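Local coordinates for uncharacterized protein (Bacteroides eggerthii, PDB 4GDZ) that is of unknown function, belongs to a family named only as DUF4251, and folds into a strongly curved antiparallel sheet with a helix packed against it, at residues D31-Y35 / L135-N140; Q46-E50 / L164-F170; G96-D100 / I122-S128. One frame throughout, in Å; residues are numbered along the deposited sequence. Where two conformers were deposited one is given.

The three contacts fasten different parts of one curved antiparallel sheet. Interactions 1 and 2 are neighbours, with centres 15 Å apart and nearest atoms about 5 Å apart; helix 28-44 of interaction 1 runs into strand 46-55 of interaction 2, and their segments alternate along the chain. Interaction 3 lies across the chain's centre from interaction 1, 29 Å away between centres, yet strand 128-135 joins them: it starts at the 122-128 turn and ends at the 135-140 turn. Interactions 2 and 3 are 19 Å apart between centres. The magnesium ion, held at Asn147, Pro148, Asn151 and Asn153, lies about 8 Å from the Val97 side chain, so interaction 3 is close to its site but not part of it.

Interaction 1: D31-Y35 / L135-N140; sequences DAVSY and LTNGDN
Tyr35 lies across the 135-140 loop, with the Asn137 carboxamide standing upright over one face of its ring. The ring and amide planes are 89° apart, and Asn137 OD1 sits 3.6 Å above the ring plane, displaced toward the rim near Tyr35 CE2 and CZ. Gly138 N lies over the same ring, 3.6 Å from Tyr35 CD1. At the edge, Asp139 O approaches in the ring plane, 3.5 Å from Tyr35 CD1. Tyr35 has CG anti to its own backbone N (chi1 167°), a setting that swings the ring off the helix and along the loop, where Tyr35 CE1 meets Leu135 CD2 at 3.9 Å. The hydroxyl carries on past the loop and bonds to Gly114 O. With an alanine at Tyr35, the Asn137 amide would probably be left without the ring beneath it and Gly114 O without its hydroxyl donor. The loop is the type II beta turn Thr136-Asp139 that links the antiparallel strands 128-135 and 141-148, and helix 28-44 packs against it; Gly138 takes the positive phi of 97° that the third position of this turn requires. One helical turn before Tyr35, Asp31 brings its carboxylate to that of Asp139. The two groups cross obliquely, and their OD1 atoms are 3.0 Å apart without a hydrogen bond. Such proximity of like charges probably raises the proton affinity of one of them, although both residues are partly exposed and solvent may soften the repulsion. Farther along, Ser34 CB packs against Asn140 CG at 3.8 Å. Water 1 spans the same pair, donating to Ser34 O at 2.9 Å and accepting a weak bond from Asn140 ND2, which also bonds to Leu161 O. Asn140 N is buried without a polar partner.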
loop_
_atom_site.group_PDB
_atom_site.type_symbol
_atom_site.label_atom_id
_atom_site.label_comp_id
_atom_site.label_asym_id
_atom_site.label_seq_id
_atom_site.Cartn_x
_atom_site.Cartn_y
_atom_site.Cartn_z
ATOM N N ASP A 31 6.145 -17.422 13.842
ATOM C CA ASP A 31 5.966 -15.968 13.720
ATOM C C ASP A 31 5.642 -15.288 15.063
ATOM O O ASP A 31 6.165 -14.205 15.346
ATOM C CB ASP A 31 4.858 -15.654 12.703
ATOM C CG ASP A 31 5.211 -16.086 11.286
ATOM O OD1 ASP A 31 6.411 -16.073 10.923
ATOM O OD2 ASP A 31 4.275 -16.422 10.529
ATOM N N ALA A 32 4.790 -15.930 15.871
ATOM C CA ALA A 32 4.421 -15.451 17.215
ATOM C C ALA A 32 5.633 -15.281 18.146
ATOM O O ALA A 32 5.686 -14.302 18.898
ATOM C CB ALA A 32 3.392 -16.390 17.855
ATOM N N VAL A 33 6.578 -16.237 18.110
ATOM C CA VAL A 33 7.843 -16.159 18.886
ATOM C C VAL A 33 8.749 -15.040 18.362
ATOM O O VAL A 33 9.358 -14.332 19.154
ATOM C CB VAL A 33 8.636 -17.507 18.908
ATOM C CG1 VAL A 33 10.032 -17.325 19.513
ATOM C CG2 VAL A 33 7.857 -18.584 19.666
ATOM N N SER A 34 8.847 -14.913 17.034
ATOM C CA SER A 34 9.560 -13.831 16.388
ATOM C C SER A 34 8.984 -12.479 16.797
ATOM O O SER A 34 9.737 -11.530 16.964
ATOM C CB SER A 34 9.455 -13.938 14.869
ATOM O OG SER A 34 10.333 -14.903 14.387
ATOM N N TYR A 35 7.659 -12.383 16.910
ATOM C CA TYR A 35 7.028 -11.132 17.355
ATOM C C TYR A 35 7.454 -10.810 18.797
ATOM O O TYR A 35 7.906 -9.710 19.072
ATOM C CB TYR A 35 5.498 -11.192 17.263
ATOM C CG TYR A 35 4.823 -10.051 18.010
ATOM C CD1 TYR A 35 4.697 -8.789 17.434
ATOM C CD2 TYR A 35 4.345 -10.233 19.308
ATOM C CE1 TYR A 35 4.110 -7.735 18.128
ATOM C CE2 TYR A 35 3.749 -9.201 20.009
ATOM C CZ TYR A 35 3.623 -7.953 19.416
ATOM O OH TYR A 35 3.020 -6.933 20.130
ATOM N N LEU A 135 5.484 -2.018 13.678
ATOM C CA LEU A 135 5.495 -3.479 13.796
ATOM C C LEU A 135 4.062 -3.916 14.008
ATOM O O LEU A 135 3.422 -3.507 14.968
ATOM C CB LEU A 135 6.381 -3.922 14.988
ATOM C CG LEU A 135 6.465 -5.417 15.347
ATOM C CD1 LEU A 135 7.256 -6.174 14.299
ATOM C CD2 LEU A 135 7.084 -5.621 16.730
ATOM N N THR A 136 3.553 -4.750 13.120
ATOM C CA THR A 136 2.229 -5.341 13.292
ATOM C C THR A 136 2.307 -6.607 14.199
ATOM O O THR A 136 3.270 -7.386 14.133
ATOM C CB THR A 136 1.590 -5.636 11.915
ATOM O OG1 THR A 136 1.427 -4.393 11.216
ATOM C CG2 THR A 136 0.196 -6.294 12.047
ATOM N N ASN A 137 1.319 -6.770 15.071
ATOM C CA ASN A 137 1.211 -7.971 15.913
ATOM C C ASN A 137 1.331 -9.262 15.081
ATOM O O ASN A 137 0.931 -9.307 13.907
ATOM C CB ASN A 137 -0.112 -7.959 16.698
ATOM C CG ASN A 137 -0.311 -9.209 17.562
ATOM O OD1 ASN A 137 0.520 -9.551 18.411
ATOM N ND2 ASN A 137 -1.426 -9.893 17.348
ATOM N N GLY A 138 1.912 -10.296 15.686
ATOM C CA GLY A 138 1.882 -11.637 15.116
ATOM C C GLY A 138 3.098 -12.049 14.313
ATOM O O GLY A 138 3.247 -13.218 13.998
ATOM N N ASP A 139 3.981 -11.115 13.970
ATOM C CA ASP A 139 5.166 -11.482 13.207
ATOM C C ASP A 139 6.260 -10.439 13.495
ATOM O O ASP A 139 6.041 -9.517 14.285
ATOM C CB ASP A 139 4.796 -11.532 11.709
ATOM C CG ASP A 139 5.863 -12.203 10.842
ATOM O OD1 ASP A 139 6.619 -13.069 11.344
ATOM O OD2 ASP A 139 5.951 -11.835 9.650
ATOM N N ASN A 140 7.430 -10.588 12.877
ATOM C CA ASN A 140 8.487 -9.586 13.024
ATOM C C ASN A 140 8.738 -8.755 11.770
ATOM O O ASN A 140 9.797 -8.137 11.667
ATOM C CB ASN A 140 9.789 -10.235 13.530
ATOM C CG ASN A 140 10.438 -11.127 12.502
ATOM O OD1 ASN A 140 9.777 -11.646 11.602
ATOM N ND2 ASN A 140 11.746 -11.323 12.638
HETATM O O HOH W 1 12.375 -11.209 15.808
#

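Interaction 2: Q46-E50 / L164-F170; sequences QFVLE and LNQSNIF
Strand 46-50 and segment 164-170 diverge along their length, from 5.1 Å between the CA atoms of Phe47 and Leu164 to 7.7 Å between those of Glu50 and Ile169. The second segment is the exit from 155-163, the last strand along the chain and a central one in the antiparallel sheet: a short 3-10 turn at 164-166, then the N-cap Ser167 and the start of helix 168-171. It folds back over strand 46-55, the sheet neighbour of the strand it has just left. Leu164 straddles the beginning of that strand. Its CD1 branch touches Gln46 CB, while CD2 meets Val48 CG2 at 3.6 Å, the two side chains crossing at about a right angle. Val48 has CG1 anti to the backbone N (chi1 -169°), an arrangement that leaves CG2 to press on both Leu164 and Ser167 OG, the latter at 3.4 Å. Leu164 CB in turn lies over one face of the Phe170 ring, offset toward the rim, and that ring also meets Trp175 almost in parallel. The polar half of the contact is built round Ser167. Its OG accepts from Phe170 N at 3.1 Å in a nearly straight capping bond of 173°, and donates to Glu50 OE2 at 2.5 Å, a short bond that meets the carboxylate oxygen nearly along its C-O axis. Glu50, a strand residue, thus probably helps to hold the cap. It reaches Ser167 with an extended chain beyond CG, and the same OE2 receives a weak second bond from Ile169 N. The carboxylate faces the first N-H groups of this one-turn helix, which would probably help to stabilise its charge. The other oxygen, Glu50 OE1, accepts from water 2 at 2.8 Å, and that water accepts from Asn168 N at 2.9 Å.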
loop_
_atom_site.group_PDB
_atom_site.type_symbol
_atom_site.label_atom_id
_atom_site.label_comp_id
_atom_site.label_asym_id
_atom_site.label_seq_id
_atom_site.Cartn_x
_atom_site.Cartn_y
_atom_site.Cartn_z
ATOM N N GLN A 46 17.949 -2.746 21.655
ATOM C CA GLN A 46 19.002 -3.552 21.062
ATOM C C GLN A 46 18.353 -4.356 19.934
ATOM O O GLN A 46 17.828 -5.442 20.144
ATOM C CB GLN A 46 19.678 -4.429 22.120
ATOM C CG GLN A 46 20.487 -3.604 23.107
ATOM C CD GLN A 46 21.238 -4.454 24.107
ATOM O OE1 GLN A 46 20.648 -5.255 24.785
ATOM N NE2 GLN A 46 22.540 -4.259 24.205
ATOM N N PHE A 47 18.344 -3.773 18.738
ATOM C CA PHE A 47 17.647 -4.358 17.609
ATOM C C PHE A 47 18.245 -3.946 16.284
ATOM O O PHE A 47 18.946 -2.929 16.183
ATOM C CB PHE A 47 16.138 -4.014 17.646
ATOM C CG PHE A 47 15.825 -2.534 17.539
ATOM C CD1 PHE A 47 15.722 -1.915 16.295
ATOM C CD2 PHE A 47 15.601 -1.765 18.684
ATOM C CE1 PHE A 47 15.418 -0.560 16.203
ATOM C CE2 PHE A 47 15.299 -0.412 18.592
ATOM C CZ PHE A 47 15.188 0.185 17.348
ATOM N N VAL A 48 17.962 -4.750 15.269
ATOM C CA VAL A 48 18.265 -4.414 13.895
ATOM C C VAL A 48 17.027 -4.684 13.034
ATOM O O VAL A 48 16.438 -5.761 13.110
ATOM C CB VAL A 48 19.440 -5.230 13.309
ATOM C CG1 VAL A 48 19.847 -4.614 11.962
ATOM C CG2 VAL A 48 20.623 -5.282 14.258
ATOM N N LEU A 49 16.637 -3.708 12.234
ATOM C CA LEU A 49 15.685 -3.918 11.131
ATOM C C LEU A 49 16.529 -4.192 9.884
ATOM O O LEU A 49 17.273 -3.318 9.430
ATOM C CB LEU A 49 14.824 -2.676 10.939
ATOM C CG LEU A 49 13.635 -2.717 9.949
ATOM C CD1 LEU A 49 14.089 -2.687 8.501
ATOM C CD2 LEU A 49 12.822 -3.952 10.170
ATOM N N GLU A 50 16.447 -5.410 9.368
ATOM C CA GLU A 50 17.142 -5.806 8.146
ATOM C C GLU A 50 16.149 -5.735 6.974
ATOM O O GLU A 50 15.214 -6.551 6.894
ATOM C CB GLU A 50 17.719 -7.237 8.321
ATOM C CG GLU A 50 18.733 -7.340 9.463
ATOM C CD GLU A 50 19.491 -8.668 9.549
ATOM O OE1 GLU A 50 19.176 -9.617 8.793
ATOM O OE2 GLU A 50 20.404 -8.782 10.408
ATOM N N LEU A 164 19.668 -8.226 18.373
ATOM C CA LEU A 164 21.068 -8.129 17.926
ATOM C C LEU A 164 21.693 -9.496 17.736
ATOM O O LEU A 164 22.306 -9.756 16.703
ATOM C CB LEU A 164 21.896 -7.343 18.945
ATOM C CG LEU A 164 21.615 -5.840 19.058
ATOM C CD1 LEU A 164 22.620 -5.197 20.002
ATOM C CD2 LEU A 164 21.635 -5.139 17.705
ATOM N N ASN A 165 21.501 -10.379 18.718
ATOM C CA ASN A 165 22.094 -11.719 18.662
ATOM C C ASN A 165 21.489 -12.659 17.618
ATOM O O ASN A 165 21.977 -13.762 17.424
ATOM C CB ASN A 165 22.143 -12.392 20.047
ATOM C CG ASN A 165 20.765 -12.779 20.611
ATOM O OD1 ASN A 165 19.719 -12.655 19.969
ATOM N ND2 ASN A 165 20.779 -13.266 21.847
ATOM N N GLN A 166 20.432 -12.236 16.934
ATOM C CA GLN A 166 19.922 -13.017 15.807
ATOM C C GLN A 166 20.177 -12.325 14.474
ATOM O O GLN A 166 19.716 -12.778 13.433
ATOM C CB GLN A 166 18.424 -13.290 16.000
ATOM C CG GLN A 166 18.115 -14.286 17.120
ATOM C CD GLN A 166 16.623 -14.357 17.408
ATOM O OE1 GLN A 166 15.800 -14.111 16.519
ATOM N NE2 GLN A 166 16.263 -14.667 18.655
ATOM N N SER A 167 20.911 -11.218 14.503
ATOM C CA SER A 167 21.142 -10.419 13.305
ATOM C C SER A 167 22.508 -10.718 12.701
ATOM O O SER A 167 23.533 -10.486 13.349
ATOM C CB SER A 167 21.049 -8.937 13.666
ATOM O OG SER A 167 21.507 -8.136 12.614
ATOM N N ASN A 168 22.535 -11.229 11.469
ATOM C CA ASN A 168 23.808 -11.427 10.756
ATOM C C ASN A 168 24.517 -10.110 10.476
ATOM O O ASN A 168 25.741 -10.081 10.372
ATOM C CB ASN A 168 23.610 -12.197 9.448
ATOM C CG ASN A 168 23.195 -13.639 9.674
ATOM O OD1 ASN A 168 23.511 -14.239 10.701
ATOM N ND2 ASN A 168 22.471 -14.199 8.717
ATOM N N ILE A 169 23.764 -9.012 10.333
ATOM C CA ILE A 169 24.353 -7.669 10.168
ATOM C C ILE A 169 25.177 -7.325 11.407
ATOM O O ILE A 169 26.343 -6.916 11.327
ATOM C CB ILE A 169 23.264 -6.574 9.998
ATOM C CG1 ILE A 169 22.544 -6.729 8.656
ATOM C CG2 ILE A 169 23.868 -5.170 10.109
ATOM C CD1 ILE A 169 23.473 -6.741 7.464
ATOM N N PHE A 170 24.543 -7.457 12.564
ATOM C CA PHE A 170 25.223 -7.164 13.824
ATOM C C PHE A 170 26.427 -8.090 14.016
ATOM O O PHE A 170 27.517 -7.636 14.371
ATOM C CB PHE A 170 24.289 -7.264 15.047
ATOM C CG PHE A 170 24.999 -7.010 16.371
ATOM C CD1 PHE A 170 25.371 -5.707 16.736
ATOM C CD2 PHE A 170 25.335 -8.053 17.200
ATOM C CE1 PHE A 170 26.042 -5.479 17.932
ATOM C CE2 PHE A 170 26.016 -7.827 18.390
ATOM C CZ PHE A 170 26.362 -6.540 18.753
HETATM O O HOH W 2 20.227 -11.929 9.858
#

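Interaction 3: G96-D100 / I122-S128; sequences GVTVD and IQGIGIS
Gly124 N, which Val99 CG1 approaches to 3.6 Å, donates to Ile127 O at 2.8 Å and so ties the turn against which strand 96-100 packs. No hydrogen bond crosses between the two segments; the contact is carried by aliphatic branches. Val99 is the centre of it. With CG1 anti to the backbone N (chi1 -172°), that methyl reaches into the mouth of the turn, close to Ile122 O as well as Gly124 N, and touches Ile122 CG2 at 3.9 Å. The other branch, CG2, turns onto the side chain of Ile127, lying at a slant to it, and Val99 CG2 is 4.0 Å from Ile127 CG1. Ile127 is extended, and its end carries on past Val99 so that Ile127 CD1 meets Val97 CG2 at 3.9 Å; here the two side chains slide past each other in opposite directions. Val80 of strand 77-85 touches both Val99 and Ile122, and Asn149 and Phe150 touch Ile127. A CB at Gly124 would be tight, 3.2 Å from Val99 CG1; the CA of Gly124 lies 3.6 Å from Asp100 O. Gln123 was modelled in two conformers, in one of which NE2 comes within bonding distance of Gly124 O, so that bond is doubtful. The CB of Asp100 points away from the turn, and its OD1 bonds to Thr79 OG1. The segment 122-128 is the connection of an antiparallel beta hairpin, strands 116-123 and 128-135, with Ile122 bonded to Ala129 across it, and strand 94-100, an outermost strand of the curved sheet, packs its valines against the hairpin's end.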
loop_
_atom_site.group_PDB
_atom_site.type_symbol
_atom_site.label_atom_id
_atom_site.label_comp_id
_atom_site.label_asym_id
_atom_site.label_seq_id
_atom_site.Cartn_x
_atom_site.Cartn_y
_atom_site.Cartn_z
ATOM N N GLY A 96 19.715 6.473 -1.100
ATOM C CA GLY A 96 20.490 5.985 0.019
ATOM C C GLY A 96 21.005 7.079 0.927
ATOM O O GLY A 96 20.927 8.262 0.602
ATOM N N VAL A 97 21.444 6.644 2.100
ATOM C CA VAL A 97 22.041 7.500 3.128
ATOM C C VAL A 97 22.795 6.586 4.111
ATOM O O VAL A 97 22.415 5.426 4.318
ATOM C CB VAL A 97 20.978 8.346 3.867
ATOM C CG1 VAL A 97 20.157 7.490 4.821
ATOM C CG2 VAL A 97 21.618 9.529 4.619
ATOM N N THR A 98 23.851 7.105 4.725
ATOM C CA THR A 98 24.464 6.454 5.895
ATOM C C THR A 98 24.622 7.466 7.031
ATOM O O THR A 98 25.195 8.526 6.854
ATOM C CB THR A 98 25.835 5.814 5.555
ATOM O OG1 THR A 98 25.649 4.842 4.525
ATOM C CG2 THR A 98 26.498 5.121 6.785
ATOM N N VAL A 99 24.081 7.144 8.197
ATOM C CA VAL A 99 24.275 7.989 9.387
ATOM C C VAL A 99 24.667 7.070 10.527
ATOM O O VAL A 99 23.941 6.123 10.880
ATOM C CB VAL A 99 22.980 8.749 9.777
ATOM C CG1 VAL A 99 23.284 9.756 10.907
ATOM C CG2 VAL A 99 22.379 9.446 8.554
ATOM N N ASP A 100 25.797 7.368 11.134
ATOM C CA ASP A 100 26.305 6.593 12.266
ATOM C C ASP A 100 26.507 7.551 13.418
ATOM O O ASP A 100 27.244 8.525 13.274
ATOM C CB ASP A 100 27.637 5.950 11.841
ATOM C CG ASP A 100 28.243 5.043 12.918
ATOM O OD1 ASP A 100 27.481 4.571 13.771
ATOM O OD2 ASP A 100 29.466 4.783 12.879
ATOM N N ILE A 122 18.706 9.435 14.685
ATOM C CA ILE A 122 20.141 9.076 14.744
ATOM C C ILE A 122 20.901 10.312 14.325
ATOM O O ILE A 122 20.654 10.847 13.239
ATOM C CB ILE A 122 20.476 7.883 13.831
ATOM C CG1 ILE A 122 19.688 6.647 14.278
ATOM C CG2 ILE A 122 21.986 7.586 13.845
ATOM C CD1 ILE A 122 19.897 5.433 13.407
ATOM N N GLN A 123 21.785 10.794 15.197
ATOM C CA GLN A 123 22.554 12.029 14.952
ATOM C C GLN A 123 24.020 11.695 14.657
ATOM O O GLN A 123 24.726 11.154 15.507
ATOM C CB GLN A 123 22.497 12.956 16.177
ATOM C CG GLN A 123 23.340 14.241 16.054
ATOM C CD GLN A 123 22.754 15.239 15.073
ATOM O OE1 GLN A 123 21.621 15.659 15.240
ATOM N NE2 GLN A 123 23.515 15.603 14.036
ATOM N N GLY A 124 24.476 12.024 13.461
ATOM C CA GLY A 124 25.882 11.886 13.090
ATOM C C GLY A 124 26.568 13.241 13.111
ATOM O O GLY A 124 26.048 14.210 13.661
ATOM N N ILE A 125 27.714 13.320 12.451
ATOM C CA ILE A 125 28.467 14.572 12.355
ATOM C C ILE A 125 28.037 15.310 11.085
ATOM O O ILE A 125 28.341 14.874 9.963
ATOM C CB ILE A 125 29.982 14.313 12.388
ATOM C CG1 ILE A 125 30.341 13.601 13.705
ATOM C CG2 ILE A 125 30.744 15.638 12.279
ATOM C CD1 ILE A 125 31.780 13.150 13.789
ATOM N N GLY A 126 27.294 16.401 11.281
ATOM C CA GLY A 126 26.766 17.215 10.198
ATOM C C GLY A 126 25.581 16.625 9.432
ATOM O O GLY A 126 25.205 17.153 8.400
ATOM N N ILE A 127 25.012 15.532 9.917
ATOM C CA ILE A 127 23.952 14.814 9.208
ATOM C C ILE A 127 23.149 14.075 10.280
ATOM O O ILE A 127 23.704 13.563 11.249
ATOM C CB ILE A 127 24.501 13.820 8.107
ATOM C CG1 ILE A 127 23.344 13.165 7.307
ATOM C CG2 ILE A 127 25.445 12.733 8.661
ATOM C CD1 ILE A 127 23.794 12.361 6.086
ATOM N N SER A 128 21.844 13.973 10.075
ATOM C CA SER A 128 20.990 13.171 10.961
ATOM C C SER A 128 19.858 12.578 10.165
ATOM O O SER A 128 19.625 12.964 9.014
ATOM C CB SER A 128 20.456 14.039 12.108
ATOM O OG SER A 128 19.622 15.066 11.591
#